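Local coordinates for alpha-n-acetylglucosaminidase family protein (Clostridium perfringens, PDB 4A41), which binds galactose as a family 32 carbohydrate-binding module of a clostridial family 89 enzyme that probably removes terminal alpha-linked N-acetylglucosamine from glycans, at residues D52-E55 with N56-W59; S107-G110 with N111-R114. All blocks are in the same frame, centred on the assembly; numbering follows the deposited sequence.

Overall arrangement
From the N terminus, the chain leaves strand 31-34 and, in the loop before strand 59-60, forms interaction 1, a tight local turn closed around calcium. The ion also draws in Phe49 and, from strand 153-160, Ala155 and Glu156, so this loop is tied to the four-stranded sheet. Interaction 2 follows later, in series, with no nesting or crossing: residues 107-114 connect strand 102-107 to its antiparallel neighbour 113-120 at the outer border of the five-stranded sheet. The two centres lie 26 Å apart on opposite sides of the chain's centre, and their nearest atoms are about 13 Å apart. Both belong to one F5/8 type C domain.

Interaction 1: D52-E55 with N56-W59; sequences DGKE and NTIW. With CA (calcium ion), chain B.
Asp52 and Thr57 meet from opposite directions beside the calcium ion, carboxylate against hydroxyl. The two oxygens of Asp52 divide the work: OD1 binds calcium at 2.4 Å, while OD2 accepts a hydrogen bond from Thr57 OG1 at 2.6 Å through its syn lone pair, on the side facing OD1. With chi1 at 62°, Asp52 CG sits between its own backbone N and carbonyl carbon, which places OD1 at the metal and OD2 beside Thr57 OG1. Asp52 OD1 also accepts from Lys54 N at 3.1 Å, met 55° out of the carboxylate plane. This bond to the amide two residues on defines an Asx turn, and a type I beta turn from Lys54 to Thr57 follows it; in this F5/8 type C domain the consecutive turns curl the loop around the metal. The bond from Thr57 N to Lys54 O across the second turn is weak, but Lys54 O is itself a calcium ligand at 2.3 Å. Thr57 chelates through two atoms, its carbonyl O and OG1 both lying 2.5 Å from the ion; OG1 takes the same kind of position between backbone N and carbonyl carbon (chi1 67°), which brings it to the side of its own carbonyl O. Metal bond and donated proton together fix the rotation of this side chain. At the outer side, Asn56 OD1 approaches Lys54 CB at 3.5 Å. Phe49 O, Ala155 O and Glu156 OE2 complete the calcium site.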
ATOM      1  N   ASP A  52      -3.315  -6.464   8.145  1.00 11.95           N
ATOM      2  CA  ASP A  52      -3.764  -7.209   9.333  1.00 12.37           C
ATOM      3  C   ASP A  52      -5.271  -7.463   9.394  1.00 13.46           C
ATOM      4  O   ASP A  52      -5.775  -8.022  10.396  1.00 13.47           O
ATOM      5  CB  ASP A  52      -3.247  -6.535  10.622  1.00 13.03           C
ATOM      6  CG  ASP A  52      -3.775  -5.121  10.792  1.00 12.82           C
ATOM      7  OD1 ASP A  52      -4.540  -4.656   9.922  1.00 12.63           O
ATOM      8  OD2 ASP A  52      -3.449  -4.493  11.809  1.00 14.13           O
ATOM      9  N   GLY A  53      -5.993  -7.103   8.336  1.00 13.46           N
ATOM     10  CA  GLY A  53      -7.443  -7.305   8.271  1.00 14.06           C
ATOM     11  C   GLY A  53      -8.231  -6.424   9.235  1.00 15.65           C
ATOM     12  O   GLY A  53      -9.400  -6.706   9.535  1.00 18.01           O
ATOM     13  N   LYS A  54      -7.599  -5.357   9.707  1.00 14.69           N
ATOM     14  CA  LYS A  54      -8.188  -4.431  10.680  1.00 15.19           C
ATOM     15  C   LYS A  54      -8.256  -3.046  10.066  1.00 15.92           C
ATOM     16  O   LYS A  54      -7.221  -2.425   9.796  1.00 15.70           O
ATOM     17  CB  LYS A  54      -7.357  -4.380  11.970  1.00 15.76           C
ATOM     18  CG  LYS A  54      -7.373  -5.713  12.704  1.00 16.98           C
ATOM     19  CD  LYS A  54      -6.507  -5.722  13.937  1.00 24.79           C
ATOM     20  CE  LYS A  54      -6.766  -6.989  14.789  1.00 27.92           C
ATOM     21  NZ  LYS A  54      -6.962  -8.248  13.995  1.00 31.73           N
ATOM     22  N   GLU A  55      -9.466  -2.546   9.890  1.00 16.22           N
ATOM     23  CA  GLU A  55      -9.675  -1.269   9.213  1.00 15.93           C
ATOM     24  C   GLU A  55      -9.283  -0.059  10.071  1.00 14.81           C
ATOM     25  O   GLU A  55      -9.046   1.029   9.539  1.00 14.30           O
ATOM     26  CB  GLU A  55     -11.106  -1.154   8.674  1.00 17.24           C
ATOM     27  CG  GLU A  55     -11.483  -2.328   7.752  1.00 21.61           C
ATOM     28  CD  GLU A  55     -12.848  -2.180   7.117  1.00 29.67           C
ATOM     29  OE1 GLU A  55     -13.498  -1.133   7.329  1.00 32.09           O
ATOM     30  OE2 GLU A  55     -13.269  -3.119   6.404  1.00 34.39           O
ATOM     31  N   ASN A  56      -9.163  -0.282  11.389  1.00 14.51           N
ATOM     32  CA  ASN A  56      -8.736   0.769  12.325  1.00 14.50           C
ATOM     33  C   ASN A  56      -7.233   0.963  12.462  1.00 14.40           C
ATOM     34  O   ASN A  56      -6.806   1.930  13.058  1.00 16.93           O
ATOM     35  CB  ASN A  56      -9.342   0.562  13.731  1.00 14.94           C
ATOM     36  CG  ASN A  56      -8.873  -0.723  14.368  1.00 17.19           C
ATOM     37  OD1 ASN A  56      -8.870  -1.758  13.722  1.00 18.12           O
ATOM     38  ND2 ASN A  56      -8.483  -0.674  15.646  1.00 19.46           N
ATOM     39  N   THR A  57      -6.434   0.044  11.918  1.00 12.61           N
ATOM     40  CA  THR A  57      -4.971   0.148  11.997  1.00 11.94           C
ATOM     41  C   THR A  57      -4.418   0.479  10.617  1.00 10.84           C
ATOM     42  O   THR A  57      -4.895  -0.040   9.590  1.00 11.07           O
ATOM     43  CB  THR A  57      -4.315  -1.143  12.481  1.00 11.64           C
ATOM     44  OG1 THR A  57      -4.494  -2.181  11.501  1.00 13.47           O
ATOM     45  CG2 THR A  57      -4.944  -1.642  13.768  1.00 12.88           C
ATOM     46  N   ILE A  58      -3.390   1.326  10.604  1.00  9.79           N
ATOM     47  CA  ILE A  58      -2.873   1.812   9.332  1.00  9.79           C
ATOM     48  C   ILE A  58      -1.354   1.799   9.295  1.00  9.48           C
ATOM     49  O   ILE A  58      -0.686   2.002  10.317  1.00 10.48           O
ATOM     50  CB  ILE A  58      -3.405   3.259   9.010  1.00 10.48           C
ATOM     51  CG1 ILE A  58      -2.752   4.324   9.925  1.00 10.75           C
ATOM     52  CG2 ILE A  58      -4.963   3.274   9.039  1.00 11.73           C
ATOM     53  CD1 ILE A  58      -3.282   5.747   9.736  1.00 11.28           C
ATOM     54  N   TRP A  59      -0.797   1.518   8.115  1.00  8.72           N
ATOM     55  CA  TRP A  59       0.581   1.949   7.825  1.00  9.06           C
ATOM     56  C   TRP A  59       0.542   3.458   7.683  1.00  8.78           C
ATOM     57  O   TRP A  59      -0.426   4.004   7.121  1.00 10.07           O
ATOM     58  CB  TRP A  59       1.053   1.356   6.500  1.00  9.27           C
ATOM     59  CG  TRP A  59       2.283   2.007   5.940  1.00  9.76           C
ATOM     60  CD1 TRP A  59       3.516   2.076   6.525  1.00 10.36           C
ATOM     61  CD2 TRP A  59       2.397   2.687   4.682  1.00  9.80           C
ATOM     62  NE1 TRP A  59       4.392   2.767   5.713  1.00 11.52           N
ATOM     63  CE2 TRP A  59       3.736   3.138   4.570  1.00 10.83           C
ATOM     64  CE3 TRP A  59       1.496   2.944   3.619  1.00 10.90           C
ATOM     65  CZ2 TRP A  59       4.198   3.845   3.455  1.00 11.58           C
ATOM     66  CZ3 TRP A  59       1.961   3.635   2.497  1.00 11.26           C
ATOM     67  CH2 TRP A  59       3.308   4.065   2.422  1.00 12.04           C
TER
HETATM   68 CA    CA B2494      -5.023  -2.433   9.031  1.00 10.83          CA

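Interaction 2: S107-G110 with N111-R114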
ATOM      1  N   SER A 107       7.253  -7.016  -8.858  1.00 12.25           N
ATOM      2  CA  SER A 107       8.579  -7.624  -9.013  1.00 13.46           C
ATOM      3  C   SER A 107       8.398  -9.122  -8.950  1.00 13.49           C
ATOM      4  O   SER A 107       7.448  -9.608  -8.333  1.00 13.49           O
ATOM      5  CB  SER A 107       9.530  -7.190  -7.888  1.00 15.00           C
ATOM      6  OG  SER A 107      10.821  -7.802  -8.025  1.00 14.71           O
ATOM      7  N   GLU A 108       9.302  -9.851  -9.592  1.00 13.75           N
ATOM      8  CA  GLU A 108       9.379 -11.300  -9.448  1.00 14.54           C
ATOM      9  C   GLU A 108      10.673 -11.715  -8.738  1.00 15.35           C
ATOM     10  O   GLU A 108      10.973 -12.910  -8.626  1.00 15.62           O
ATOM     11  CB  GLU A 108       9.263 -11.968 -10.826  1.00 13.80           C
ATOM     12  CG  GLU A 108       7.883 -11.830 -11.387  1.00 14.50           C
ATOM     13  CD  GLU A 108       7.817 -12.319 -12.802  1.00 18.08           C
ATOM     14  OE1 GLU A 108       7.681 -13.553 -12.977  1.00 18.69           O
ATOM     15  OE2 GLU A 108       7.916 -11.468 -13.723  1.00 18.20           O
ATOM     16  N   ASP A 109      11.447 -10.746  -8.259  1.00 16.47           N
ATOM     17  CA  ASP A 109      12.654 -11.099  -7.503  1.00 17.65           C
ATOM     18  C   ASP A 109      12.837 -10.333  -6.194  1.00 17.60           C
ATOM     19  O   ASP A 109      13.755 -10.623  -5.424  1.00 19.64           O
ATOM     20  CB  ASP A 109      13.917 -11.036  -8.391  1.00 18.60           C
ATOM     21  CG  ASP A 109      14.232  -9.641  -8.893  1.00 20.14           C
ATOM     22  OD1 ASP A 109      13.662  -8.634  -8.400  1.00 19.74           O
ATOM     23  OD2 ASP A 109      15.095  -9.537  -9.806  1.00 22.05           O
ATOM     24  N   GLY A 110      11.957  -9.370  -5.926  1.00 17.52           N
ATOM     25  CA  GLY A 110      12.060  -8.594  -4.690  1.00 17.68           C
ATOM     26  C   GLY A 110      12.947  -7.372  -4.789  1.00 18.67           C
ATOM     27  O   GLY A 110      12.959  -6.546  -3.870  1.00 19.13           O
ATOM     28  N   ASN A 111      13.682  -7.258  -5.897  1.00 19.05           N
ATOM     29  CA  ASN A 111      14.656  -6.168  -6.086  1.00 20.78           C
ATOM     30  C   ASN A 111      14.338  -5.272  -7.276  1.00 20.38           C
ATOM     31  O   ASN A 111      14.337  -4.032  -7.169  1.00 21.01           O
ATOM     32  CB  ASN A 111      16.081  -6.741  -6.239  1.00 21.21           C
ATOM     33  CG  ASN A 111      16.567  -7.447  -4.981  1.00 25.03           C
ATOM     34  OD1 ASN A 111      16.346  -6.970  -3.859  1.00 30.90           O
ATOM     35  ND2 ASN A 111      17.236  -8.584  -5.158  1.00 28.95           N
ATOM     36  N   ASN A 112      14.042  -5.909  -8.408  1.00 20.23           N
ATOM     37  CA  ASN A 112      13.791  -5.196  -9.659  1.00 19.60           C
ATOM     38  C   ASN A 112      12.292  -5.072  -9.900  1.00 18.80           C
ATOM     39  O   ASN A 112      11.606  -6.089  -9.968  1.00 19.06           O
ATOM     40  CB  ASN A 112      14.440  -5.943 -10.816  1.00 20.31           C
ATOM     41  CG  ASN A 112      15.933  -5.999 -10.691  1.00 23.19           C
ATOM     42  OD1 ASN A 112      16.605  -4.965 -10.747  1.00 28.03           O
ATOM     43  ND2 ASN A 112      16.463  -7.195 -10.486  1.00 24.94           N
ATOM     44  N   PHE A 113      11.803  -3.835 -10.005  1.00 17.61           N
ATOM     45  CA  PHE A 113      10.351  -3.560 -10.119  1.00 16.86           C
ATOM     46  C   PHE A 113       9.973  -3.000 -11.487  1.00 16.76           C
ATOM     47  O   PHE A 113      10.799  -2.376 -12.156  1.00 19.20           O
ATOM     48  CB  PHE A 113       9.877  -2.618  -8.981  1.00 16.30           C
ATOM     49  CG  PHE A 113       9.741  -3.315  -7.644  1.00 15.69           C
ATOM     50  CD1 PHE A 113      10.857  -3.586  -6.846  1.00 13.97           C
ATOM     51  CD2 PHE A 113       8.496  -3.750  -7.207  1.00 15.24           C
ATOM     52  CE1 PHE A 113      10.733  -4.270  -5.634  1.00 15.94           C
ATOM     53  CE2 PHE A 113       8.357  -4.408  -6.006  1.00 13.51           C
ATOM     54  CZ  PHE A 113       9.461  -4.699  -5.223  1.00 13.31           C
ATOM     55  N   ARG A 114       8.724  -3.204 -11.890  1.00 15.09           N
ATOM     56  CA  ARG A 114       8.194  -2.666 -13.132  1.00 13.94           C
ATOM     57  C   ARG A 114       6.821  -2.060 -12.872  1.00 13.73           C
ATOM     58  O   ARG A 114       6.049  -2.604 -12.056  1.00 13.85           O
ATOM     59  CB  ARG A 114       8.137  -3.745 -14.232  1.00 14.45           C
ATOM     60  CG  ARG A 114       7.140  -4.882 -14.012  1.00 14.88           C
ATOM     61  CD  ARG A 114       7.259  -5.992 -15.077  1.00 17.06           C
ATOM     62  NE  ARG A 114       6.232  -7.035 -14.884  1.00 16.32           N
ATOM     63  CZ  ARG A 114       6.424  -8.184 -14.232  1.00 17.85           C
ATOM     64  NH1 ARG A 114       7.602  -8.470 -13.672  1.00 18.06           N
ATOM     65  NH2 ARG A 114       5.431  -9.044 -14.116  1.00 17.06           N
TER
HETATM   66  O   HOH W   1      11.299  -8.630 -11.350  1.00 18.31           O
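Ser107 CB lies over the centre of the Phe113 ring, 3.5 Å from its centroid and 10° off the normal, a CH-pi contact on one face; Lys141 adds a cation-pi contact to the ring. Hydrogen bonds fill the turn. Ser107 OG donates to Asn112 O at 2.7 Å from above the carbonyl plane, its trans first torsion carrying the hydroxyl across the turn, and the same OG accepts from Asp109 N and Gly110 N, an ST turn and ST motif. These bonds shape the hairpin connection from strand 102-107 to strand 113-120, and Gly110, with its positive phi, takes the chain round. Asp109 then binds the returning residues with both oxygens. Asp109 OD1 receives Asn112 N at 2.8 Å on its syn lone pair, nearly straight at 172°, and Asn111 N from above the carboxylate plane; Asp109 OD2 receives Asn112 ND2 at 2.8 Å, close to the amide plane. A water bridges Glu108 N and Asn112 O. A salt bridge spans the strand ends: Glu108 OE2 offers its anti lone pair to Arg114 NH1 at 3.0 Å, but the bond is bent and OE2 tilted from the guanidinium plane, the two groups' planes standing 70° apart. Arg114 NH2 hydrogen-bonds to Lys136 O and Thr135 OG1.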